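Side-chain contacts in 2S Albumin protein (Dolichos, PDB 6IX1), which is a seed albumin with a four-bladed hemopexin-type propeller fold, whose biological role is not firmly established and may include ligand binding, as in related seed hemopexins: residues 153-156 with 157-161; 67-70 with 71-74; 108-112 with 113-117; 43-46 with 47-51. All coordinates share one frame; numbering follows the deposited sequence.

Contact 1. Residues 153-156 with 157-161; sequences RNIT and DGFPV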
loop_
_atom_site.group_PDB
_atom_site.type_symbol
_atom_site.label_atom_id
_atom_site.label_comp_id
_atom_site.label_asym_id
_atom_site.label_seq_id
_atom_site.Cartn_x
_atom_site.Cartn_y
_atom_site.Cartn_z
ATOM N N ARG A 153 -5.118 10.175 14.249
ATOM C CA ARG A 153 -5.230 9.512 15.549
ATOM C C ARG A 153 -4.225 8.369 15.681
ATOM O O ARG A 153 -3.515 8.074 14.721
ATOM C CB ARG A 153 -6.642 8.938 15.784
ATOM C CG ARG A 153 -7.636 10.067 15.585
ATOM C CD ARG A 153 -9.029 9.513 15.893
ATOM N NE ARG A 153 -9.418 8.385 15.008
ATOM C CZ ARG A 153 -10.384 7.552 15.264
ATOM N NH1 ARG A 153 -11.085 7.655 16.397
ATOM N NH2 ARG A 153 -10.624 6.587 14.414
ATOM N N ASN A 154 -4.221 7.716 16.832
ATOM C CA ASN A 154 -3.368 6.535 16.909
ATOM C C ASN A 154 -4.046 5.451 16.055
ATOM O O ASN A 154 -5.265 5.330 16.037
ATOM C CB ASN A 154 -3.171 6.109 18.356
ATOM C CG ASN A 154 -2.243 7.000 19.129
ATOM O OD1 ASN A 154 -1.752 7.997 18.668
ATOM N ND2 ASN A 154 -1.974 6.629 20.340
ATOM N N ILE A 155 -3.178 4.598 15.518
ATOM C CA ILE A 155 -3.690 3.389 14.807
ATOM C C ILE A 155 -4.712 2.647 15.653
ATOM O O ILE A 155 -5.785 2.221 15.147
ATOM C CB ILE A 155 -2.517 2.493 14.440
ATOM C CG1 ILE A 155 -1.680 3.160 13.350
ATOM C CG2 ILE A 155 -3.000 1.092 14.056
ATOM C CD1 ILE A 155 -0.384 2.489 12.958
ATOM N N THR A 156 -4.457 2.491 16.959
ATOM C CA THR A 156 -5.347 1.685 17.772
ATOM C C THR A 156 -6.615 2.430 18.177
ATOM O O THR A 156 -7.466 1.824 18.809
ATOM C CB THR A 156 -4.615 1.114 18.967
ATOM O OG1 THR A 156 -4.031 2.180 19.705
ATOM C CG2 THR A 156 -3.599 0.081 18.573
ATOM N N ASP A 157 -6.680 3.746 17.926
ATOM C CA ASP A 157 -8.017 4.398 18.077
ATOM C C ASP A 157 -8.991 3.915 17.014
ATOM O O ASP A 157 -10.170 3.811 17.274
ATOM C CB ASP A 157 -7.914 5.913 17.950
ATOM C CG ASP A 157 -7.088 6.537 19.107
ATOM O OD1 ASP A 157 -7.276 6.043 20.215
ATOM O OD2 ASP A 157 -6.369 7.506 18.837
ATOM N N GLY A 158 -8.551 3.634 15.795
ATOM C CA GLY A 158 -9.379 3.053 14.747
ATOM C C GLY A 158 -9.424 1.551 14.791
ATOM O O GLY A 158 -10.423 0.953 14.400
ATOM N N PHE A 159 -8.274 0.974 15.156
ATOM C CA PHE A 159 -8.043 -0.496 15.050
ATOM C C PHE A 159 -7.566 -1.052 16.380
ATOM O O PHE A 159 -6.456 -1.547 16.453
ATOM C CB PHE A 159 -7.073 -0.767 13.887
ATOM C CG PHE A 159 -7.485 -0.245 12.570
ATOM C CD1 PHE A 159 -8.240 -1.038 11.728
ATOM C CD2 PHE A 159 -7.074 1.007 12.150
ATOM C CE1 PHE A 159 -8.649 -0.552 10.508
ATOM C CE2 PHE A 159 -7.491 1.478 10.916
ATOM C CZ PHE A 159 -8.238 0.683 10.093
ATOM N N PRO A 160 -8.429 -0.986 17.436
ATOM C CA PRO A 160 -8.034 -1.567 18.706
ATOM C C PRO A 160 -7.718 -3.062 18.610
ATOM O O PRO A 160 -7.011 -3.563 19.452
ATOM C CB PRO A 160 -9.186 -1.285 19.663
ATOM C CG PRO A 160 -10.353 -1.091 18.702
ATOM C CD PRO A 160 -9.779 -0.392 17.488
ATOM N N VAL A 161 -8.194 -3.751 17.541
ATOM C CA VAL A 161 -7.889 -5.178 17.373
ATOM C C VAL A 161 -6.378 -5.374 17.270
ATOM O O VAL A 161 -5.915 -6.467 17.472
ATOM C CB VAL A 161 -8.684 -5.749 16.189
ATOM C CG1 VAL A 161 -8.098 -5.345 14.873
ATOM C CG2 VAL A 161 -8.757 -7.275 16.221
HETATM O O HOH W 1 -5.593 3.994 21.166
#
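Asp157 reaches back to the backbone N of Asn154 at the end of strand 151-154, where the chain turns into a short, weakly bonded helix, a local contact at the rim of the fold. Its OD2 accepts Asn154 N at 2.9 Å, with the donor standing above the carboxylate plane, while the N of Asp157 returns a bond to the O of Asn154 at 2.8 Å. The pair closes a small ring in which aspartate serves well, its short side chain carrying an acceptor just far enough; CG lies beside its own backbone N (chi1 -65°), which turns the carboxylate back toward the strand. Water 1 gives a proton to OD1 of Asp157 and also bonds Thr156 OG1. Arg153 bends at chi3, laying one guanidinium face over Asp157 CB, while its NH2 bonds Tyr138 OH. This is the last strand of a hemopexin blade passing into the short helix at 155-158. Phe159 N bonds Ile155 O at 2.8 Å. Ile155 O also lies at the edge of the Phe159 ring, 3.5 Å from Phe159 CD2, and both residues are buried. Tyr131 and Tyr138 meet that ring edge-to-face, and Pro160 starts the next 3-10 segment.

Contact 2. Residues 67-70 with 71-74; sequences DTEA and SEAY
The Tyr74 ring takes the methyl of Thr68 at its edge, CG2 lying 3.9 Å from CD2 near the ring plane, while Tyr83 stacks on the ring and Phe66 and Phe106 meet it at a slant. The other flat groups are the carboxylates of Glu69 and Glu72, which extend together from the turn, their planes within 1° of parallel. Their charges would be expected to repel, OE2 of Glu69 being 4.4 Å from OE1 of Glu72, but water 2 donates to both of these oxygens. Glu69 OE1 in turn bonds Tyr143 OH. Thr68 divides its two branches between different settings: the methyl lies against the edge of the Tyr74 ring, and OG1, between backbone N and carbonyl carbon (chi1 53°), sits 3.4 Å from Glu72 CB and bonds Tyr83 OH. These side chains belong to a beta hairpin that joins strands 64-67 and 72-77 of one propeller blade, with Asp67 and Ala73 as a non-hydrogen-bonded antiparallel pair. Thr68 N bonds Glu72 O at 3.1 Å, and Glu72 N answers to Glu69 O at 2.9 Å. Ala70, with positive phi (49°), lets the chain reverse; its O and that of Glu72 are bridged by water 3. Ala73 CB lies 4.0 Å from Asp67 CA, and a small methyl suits so close a pairing.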
loop_
_atom_site.group_PDB
_atom_site.type_symbol
_atom_site.label_atom_id
_atom_site.label_comp_id
_atom_site.label_asym_id
_atom_site.label_seq_id
_atom_site.Cartn_x
_atom_site.Cartn_y
_atom_site.Cartn_z
ATOM N N ASP A 67 -4.102 2.092 -4.510
ATOM C CA ASP A 67 -5.016 2.126 -5.666
ATOM C C ASP A 67 -6.190 3.084 -5.355
ATOM O O ASP A 67 -6.616 3.196 -4.187
ATOM C CB ASP A 67 -5.539 0.737 -6.007
ATOM C CG ASP A 67 -5.998 -0.064 -4.779
ATOM O OD1 ASP A 67 -5.092 -0.386 -3.887
ATOM O OD2 ASP A 67 -7.215 -0.340 -4.625
ATOM N N THR A 68 -6.768 3.682 -6.426
ATOM C CA THR A 68 -7.928 4.557 -6.229
ATOM C C THR A 68 -9.141 3.956 -6.929
ATOM O O THR A 68 -10.000 3.359 -6.249
ATOM C CB THR A 68 -7.590 5.983 -6.718
ATOM O OG1 THR A 68 -7.117 5.887 -8.047
ATOM C CG2 THR A 68 -6.554 6.627 -5.850
ATOM N N GLU A 69 -9.142 4.091 -8.249
ATOM C CA GLU A 69 -10.219 3.540 -9.083
ATOM C C GLU A 69 -9.592 3.097 -10.414
ATOM O O GLU A 69 -8.521 3.524 -10.776
ATOM C CB GLU A 69 -11.344 4.594 -9.254
ATOM C CG GLU A 69 -10.857 5.868 -9.944
ATOM C CD GLU A 69 -11.922 6.939 -9.997
ATOM O OE1 GLU A 69 -12.467 7.264 -8.942
ATOM O OE2 GLU A 69 -12.262 7.371 -11.106
ATOM N N ALA A 70 -10.393 2.390 -11.208
ATOM C CA ALA A 70 -9.924 2.013 -12.545
ATOM C C ALA A 70 -8.520 1.404 -12.429
ATOM O O ALA A 70 -8.278 0.648 -11.472
ATOM C CB ALA A 70 -10.085 3.148 -13.518
ATOM N N SER A 71 -7.584 1.785 -13.290
ATOM C CA SER A 71 -6.198 1.325 -13.174
ATOM C C SER A 71 -5.302 2.510 -12.771
ATOM O O SER A 71 -4.211 2.690 -13.265
ATOM C CB SER A 71 -5.774 0.666 -14.450
ATOM O OG SER A 71 -6.547 -0.500 -14.698
ATOM N N GLU A 72 -5.764 3.242 -11.770
ATOM C CA GLU A 72 -5.054 4.404 -11.187
ATOM C C GLU A 72 -4.546 4.099 -9.769
ATOM O O GLU A 72 -5.176 3.369 -9.047
ATOM C CB GLU A 72 -5.965 5.625 -11.205
ATOM C CG GLU A 72 -6.333 6.017 -12.643
ATOM C CD GLU A 72 -7.363 7.113 -12.810
ATOM O OE1 GLU A 72 -7.952 7.452 -11.840
ATOM O OE2 GLU A 72 -7.591 7.460 -13.980
ATOM N N ALA A 73 -3.426 4.734 -9.447
ATOM C CA ALA A 73 -2.848 4.614 -8.113
ATOM C C ALA A 73 -2.005 5.853 -7.819
ATOM O O ALA A 73 -1.444 6.393 -8.737
ATOM C CB ALA A 73 -2.020 3.383 -8.019
ATOM N N TYR A 74 -1.921 6.181 -6.515
ATOM C CA TYR A 74 -0.846 7.081 -6.052
ATOM C C TYR A 74 0.373 6.311 -5.628
ATOM O O TYR A 74 0.214 5.229 -4.994
ATOM C CB TYR A 74 -1.305 7.992 -4.905
ATOM C CG TYR A 74 -2.168 9.120 -5.336
ATOM C CD1 TYR A 74 -1.595 10.298 -5.796
ATOM C CD2 TYR A 74 -3.535 9.059 -5.369
ATOM C CE1 TYR A 74 -2.339 11.377 -6.248
ATOM C CE2 TYR A 74 -4.296 10.125 -5.785
ATOM C CZ TYR A 74 -3.697 11.291 -6.229
ATOM O OH TYR A 74 -4.477 12.332 -6.628
HETATM O O HOH W 2 -10.232 8.942 -11.973
HETATM O O HOH W 3 -6.426 0.904 -9.348
#

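Contact 3. Residues 108-112 with 113-117; sequences VLKNT and VFEDG
Thr112 OG1 is gripped from two directions, accepting Phe114 N at 3.2 Å and donating to Leu109 O at 2.8 Å, so one threonine hydroxyl ties two successive turns together. Leu109 O also takes Thr112 N at 3.0 Å, and its two donors arrive from the same face of the carbonyl plane. The backbone bond closes a type II turn from Leu109 to Thr112, in which Asn111 takes positive phi (73°), a conformation that asparagine tolerates well. The next, a type I turn from Thr112 to Glu115, is closed by Glu115 N bonding Thr112 O. Glu115 then folds back across the first turn. Its CG lies between its backbone N and carbonyl carbon (chi1 73°), directing the extended chain toward Asn111, whose N gives OE1 a nearly straight bond of 2.8 Å from well above the carboxylate plane. A glutamate has the reach that this five-residue span needs. Water 4 donates to OE2 of Glu115 and to OD1 of Asn111, joining the two side chains at the exposed end. On the buried side, Leu109 CD2 meets Phe114 CD2 at 4.0 Å, while Leu109 CD1 lies by Phe114 CB, and Val113 CG2 lies over the centre of one face of the ring. With a third turn, type I from Phe114 to Gly117, these successive turns lie between helix 102-105 and strand 120-123: Leu109 packs on Ile102 and Leu148, Phe114 on Leu132 and Ile152, and Lys134 NZ bonds the carbonyls of Val113 and Gly117.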
loop_
_atom_site.group_PDB
_atom_site.type_symbol
_atom_site.label_atom_id
_atom_site.label_comp_id
_atom_site.label_asym_id
_atom_site.label_seq_id
_atom_site.Cartn_x
_atom_site.Cartn_y
_atom_site.Cartn_z
ATOM N N VAL A 108 -4.351 19.414 2.139
ATOM C CA VAL A 108 -4.855 19.201 3.514
ATOM C C VAL A 108 -3.797 18.532 4.374
ATOM O O VAL A 108 -3.902 18.567 5.615
ATOM C CB VAL A 108 -6.115 18.337 3.564
ATOM C CG1 VAL A 108 -7.298 19.084 2.994
ATOM C CG2 VAL A 108 -5.928 16.942 3.011
ATOM N N LEU A 109 -2.821 17.912 3.739
ATOM C CA LEU A 109 -1.748 17.193 4.466
ATOM C C LEU A 109 -0.553 18.115 4.751
ATOM O O LEU A 109 0.340 17.690 5.469
ATOM C CB LEU A 109 -1.309 15.920 3.680
ATOM C CG LEU A 109 -2.395 14.875 3.423
ATOM C CD1 LEU A 109 -1.773 13.632 2.751
ATOM C CD2 LEU A 109 -3.116 14.515 4.656
ATOM N N LYS A 110 -0.521 19.294 4.150
ATOM C CA LYS A 110 0.585 20.208 4.471
ATOM C C LYS A 110 0.598 20.463 5.975
ATOM O O LYS A 110 -0.491 20.577 6.611
ATOM C CB LYS A 110 0.416 21.542 3.744
ATOM C CG LYS A 110 1.627 22.460 3.805
ATOM C CD LYS A 110 1.322 23.880 3.313
ATOM C CE LYS A 110 2.606 24.692 3.396
ATOM N NZ LYS A 110 2.407 26.132 3.141
ATOM N N ASN A 111 1.782 20.486 6.559
ATOM C CA ASN A 111 1.979 20.724 7.990
ATOM C C ASN A 111 1.577 19.574 8.876
ATOM O O ASN A 111 1.748 19.752 10.087
ATOM C CB ASN A 111 1.354 22.036 8.433
ATOM C CG ASN A 111 1.850 23.219 7.625
ATOM O OD1 ASN A 111 3.041 23.330 7.341
ATOM N ND2 ASN A 111 0.921 24.037 7.170
ATOM N N THR A 112 1.078 18.501 8.302
ATOM C CA THR A 112 0.699 17.309 9.068
ATOM C C THR A 112 1.839 16.295 9.157
ATOM O O THR A 112 2.828 16.399 8.446
ATOM C CB THR A 112 -0.571 16.621 8.576
ATOM O OG1 THR A 112 -0.232 15.831 7.430
ATOM C CG2 THR A 112 -1.694 17.574 8.373
ATOM N N VAL A 113 1.630 15.233 9.938
ATOM C CA VAL A 113 2.636 14.135 10.024
ATOM C C VAL A 113 2.897 13.457 8.657
ATOM O O VAL A 113 3.980 12.814 8.501
ATOM C CB VAL A 113 2.222 13.074 11.036
ATOM C CG1 VAL A 113 2.232 13.659 12.448
ATOM C CG2 VAL A 113 0.925 12.377 10.643
ATOM N N PHE A 114 2.051 13.635 7.690
ATOM C CA PHE A 114 2.175 12.961 6.396
ATOM C C PHE A 114 3.019 13.765 5.422
ATOM O O PHE A 114 3.408 13.214 4.378
ATOM C CB PHE A 114 0.796 12.732 5.787
ATOM C CG PHE A 114 -0.046 11.742 6.551
ATOM C CD1 PHE A 114 0.308 10.439 6.756
ATOM C CD2 PHE A 114 -1.159 12.195 7.236
ATOM C CE1 PHE A 114 -0.453 9.593 7.534
ATOM C CE2 PHE A 114 -1.937 11.356 7.989
ATOM C CZ PHE A 114 -1.587 10.076 8.128
ATOM N N GLU A 115 3.287 15.034 5.684
ATOM C CA GLU A 115 3.877 15.868 4.600
ATOM C C GLU A 115 5.285 15.390 4.177
ATOM O O GLU A 115 5.627 15.568 3.043
ATOM C CB GLU A 115 3.913 17.322 4.996
ATOM C CG GLU A 115 4.900 17.761 6.008
ATOM C CD GLU A 115 4.972 19.291 6.171
ATOM O OE1 GLU A 115 4.283 20.054 5.352
ATOM O OE2 GLU A 115 5.664 19.695 7.101
ATOM N N ASP A 116 6.070 14.808 5.066
ATOM C CA ASP A 116 7.448 14.406 4.708
ATOM C C ASP A 116 7.520 12.956 4.235
ATOM O O ASP A 116 8.598 12.507 3.874
ATOM C CB ASP A 116 8.406 14.584 5.900
ATOM C CG ASP A 116 8.541 16.002 6.397
ATOM O OD1 ASP A 116 8.611 16.837 5.541
ATOM O OD2 ASP A 116 8.618 16.193 7.627
ATOM N N GLY A 117 6.402 12.247 4.266
ATOM C CA GLY A 117 6.366 10.832 3.872
ATOM C C GLY A 117 5.185 10.170 4.481
ATOM O O GLY A 117 4.749 10.517 5.548
HETATM O O HOH W 4 5.325 22.122 7.745
#

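Contact 4. Residues 43-46 with 47-51; sequences RLIS and SGFPS
Leu44 O takes two backbone donors as the chain passes from strand 37-44 into helix 45-48, Ser47 N at 3.0 Å from above the carbonyl plane and Gly48 N at 3.1 Å nearly along the C=O axis. Phe49 N closes the same turn on Ile45 O at 2.9 Å, and Phe49 is the first residue to leave helical geometry. The side-chain link comes from Arg43, an extended arm whose NE bonds Ser47 OG at 2.9 Å, the hydroxyl tilted 20° from the guanidinium plane. This bond is tentative, since Ser47 is modelled in two conformers. With CG of Arg43 opposite its backbone N (chi1 -176°), the arm runs alongside the first turn, and CA of Gly48 lies beneath the centre of one guanidinium face. That CA is 3.6 Å from the guanidinium plane, and glycine suits the position because the Phe49 ring would crowd a CB. The far end of the arginine makes a weak bond from NH1 to Tyr24 OH. On the buried side, Ile45 CG2 and Phe49 CD2 touch at 4.4 Å; the ring meets Tyr24 at a slant, and Ile45 packs on Phe19. Pro50 CA-H points to Ser46 O, and the proline begins the 3-10 segment beyond the helix. Such an outermost strand running straight into a one-turn helix, with Leu44 at the N-cap position, is a feature of the hemopexin propeller blade.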
loop_
_atom_site.group_PDB
_atom_site.type_symbol
_atom_site.label_atom_id
_atom_site.label_comp_id
_atom_site.label_asym_id
_atom_site.label_seq_id
_atom_site.Cartn_x
_atom_site.Cartn_y
_atom_site.Cartn_z
ATOM N N ARG A 43 11.471 -7.288 -11.049
ATOM C CA ARG A 43 11.757 -6.367 -12.170
ATOM C C ARG A 43 12.020 -5.016 -11.593
ATOM O O ARG A 43 11.310 -4.611 -10.667
ATOM C CB ARG A 43 10.579 -6.351 -13.202
ATOM C CG ARG A 43 10.722 -5.538 -14.452
ATOM C CD ARG A 43 9.493 -5.882 -15.292
ATOM N NE ARG A 43 9.523 -5.341 -16.632
ATOM C CZ ARG A 43 8.477 -5.269 -17.439
ATOM N NH1 ARG A 43 7.271 -5.634 -17.017
ATOM N NH2 ARG A 43 8.631 -4.723 -18.628
ATOM N N LEU A 44 12.872 -4.263 -12.218
ATOM C CA LEU A 44 13.040 -2.856 -11.801
ATOM C C LEU A 44 11.720 -2.165 -12.056
ATOM O O LEU A 44 11.032 -2.294 -13.095
ATOM C CB LEU A 44 14.124 -2.157 -12.626
ATOM C CG LEU A 44 15.550 -2.567 -12.359
ATOM C CD1 LEU A 44 16.423 -1.960 -13.434
ATOM C CD2 LEU A 44 15.946 -2.046 -11.027
ATOM N N ILE A 45 11.364 -1.270 -11.140
ATOM C CA ILE A 45 10.241 -0.323 -11.350
ATOM C C ILE A 45 10.395 0.457 -12.649
ATOM O O ILE A 45 9.419 0.608 -13.397
ATOM C CB ILE A 45 10.082 0.568 -10.116
ATOM C CG1 ILE A 45 9.736 -0.225 -8.841
ATOM C CG2 ILE A 45 9.146 1.731 -10.349
ATOM C CD1 ILE A 45 9.985 0.507 -7.565
ATOM N N SER A 46 11.586 0.938 -12.923
ATOM C CA SER A 46 11.806 1.710 -14.158
ATOM C C SER A 46 11.504 0.881 -15.404
ATOM O O SER A 46 11.233 1.464 -16.426
ATOM C CB SER A 46 13.194 2.226 -14.209
ATOM O OG SER A 46 14.121 1.167 -14.140
ATOM N N SER A 47 11.644 -0.429 -15.335
ATOM C CA SER A 47 11.347 -1.303 -16.494
ATOM C C SER A 47 9.842 -1.503 -16.640
ATOM O O SER A 47 9.268 -1.319 -17.754
ATOM C CB SER A 47 12.065 -2.619 -16.300
ATOM O OG SER A 47 11.689 -3.565 -17.295
ATOM N N GLY A 48 9.192 -1.901 -15.555
ATOM C CA GLY A 48 7.743 -2.187 -15.558
ATOM C C GLY A 48 6.939 -0.976 -15.900
ATOM O O GLY A 48 5.843 -1.158 -16.470
ATOM N N PHE A 49 7.409 0.176 -15.440
ATOM C CA PHE A 49 6.693 1.473 -15.528
ATOM C C PHE A 49 7.621 2.505 -16.111
ATOM O O PHE A 49 8.146 3.368 -15.397
ATOM C CB PHE A 49 6.202 1.819 -14.121
ATOM C CG PHE A 49 5.347 0.715 -13.548
ATOM C CD1 PHE A 49 4.056 0.467 -14.034
ATOM C CD2 PHE A 49 5.873 -0.111 -12.603
ATOM C CE1 PHE A 49 3.322 -0.621 -13.576
ATOM C CE2 PHE A 49 5.169 -1.193 -12.154
ATOM C CZ PHE A 49 3.885 -1.424 -12.612
ATOM N N PRO A 50 7.805 2.462 -17.440
ATOM C CA PRO A 50 8.739 3.397 -18.038
ATOM C C PRO A 50 8.391 4.857 -17.788
ATOM O O PRO A 50 9.296 5.701 -17.807
ATOM C CB PRO A 50 8.769 3.029 -19.506
ATOM C CG PRO A 50 8.403 1.577 -19.538
ATOM C CD PRO A 50 7.436 1.379 -18.390
ATOM N N SER A 51 7.127 5.158 -17.554
ATOM C CA SER A 51 6.699 6.541 -17.205
ATOM C C SER A 51 7.449 7.028 -15.964
ATOM O O SER A 51 7.532 8.249 -15.779
ATOM C CB SER A 51 5.195 6.647 -17.049
ATOM O OG SER A 51 4.708 5.887 -15.989
#

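Contacts 1 and 4 repeat one design, an outer strand passing into a short helix, with a buried isoleucine and phenylalanine on its inner side; they lie on opposite sides of the chain's centre. Their outer faces differ: a carboxylate accepts a backbone N-H in contact 1, while in contact 4 an arginine reaches a serine hydroxyl in one of its two conformers. All four are partly buried, each setting buried residues beside exposed polar ones. Contact 2 lies nearest the middle, its centre 11 Å from that of the chain, and joins two strands of one blade. Contact 3, a run of successive turns, lies between blades. Bridging waters serve carboxylates in contacts 1, 2 and 3.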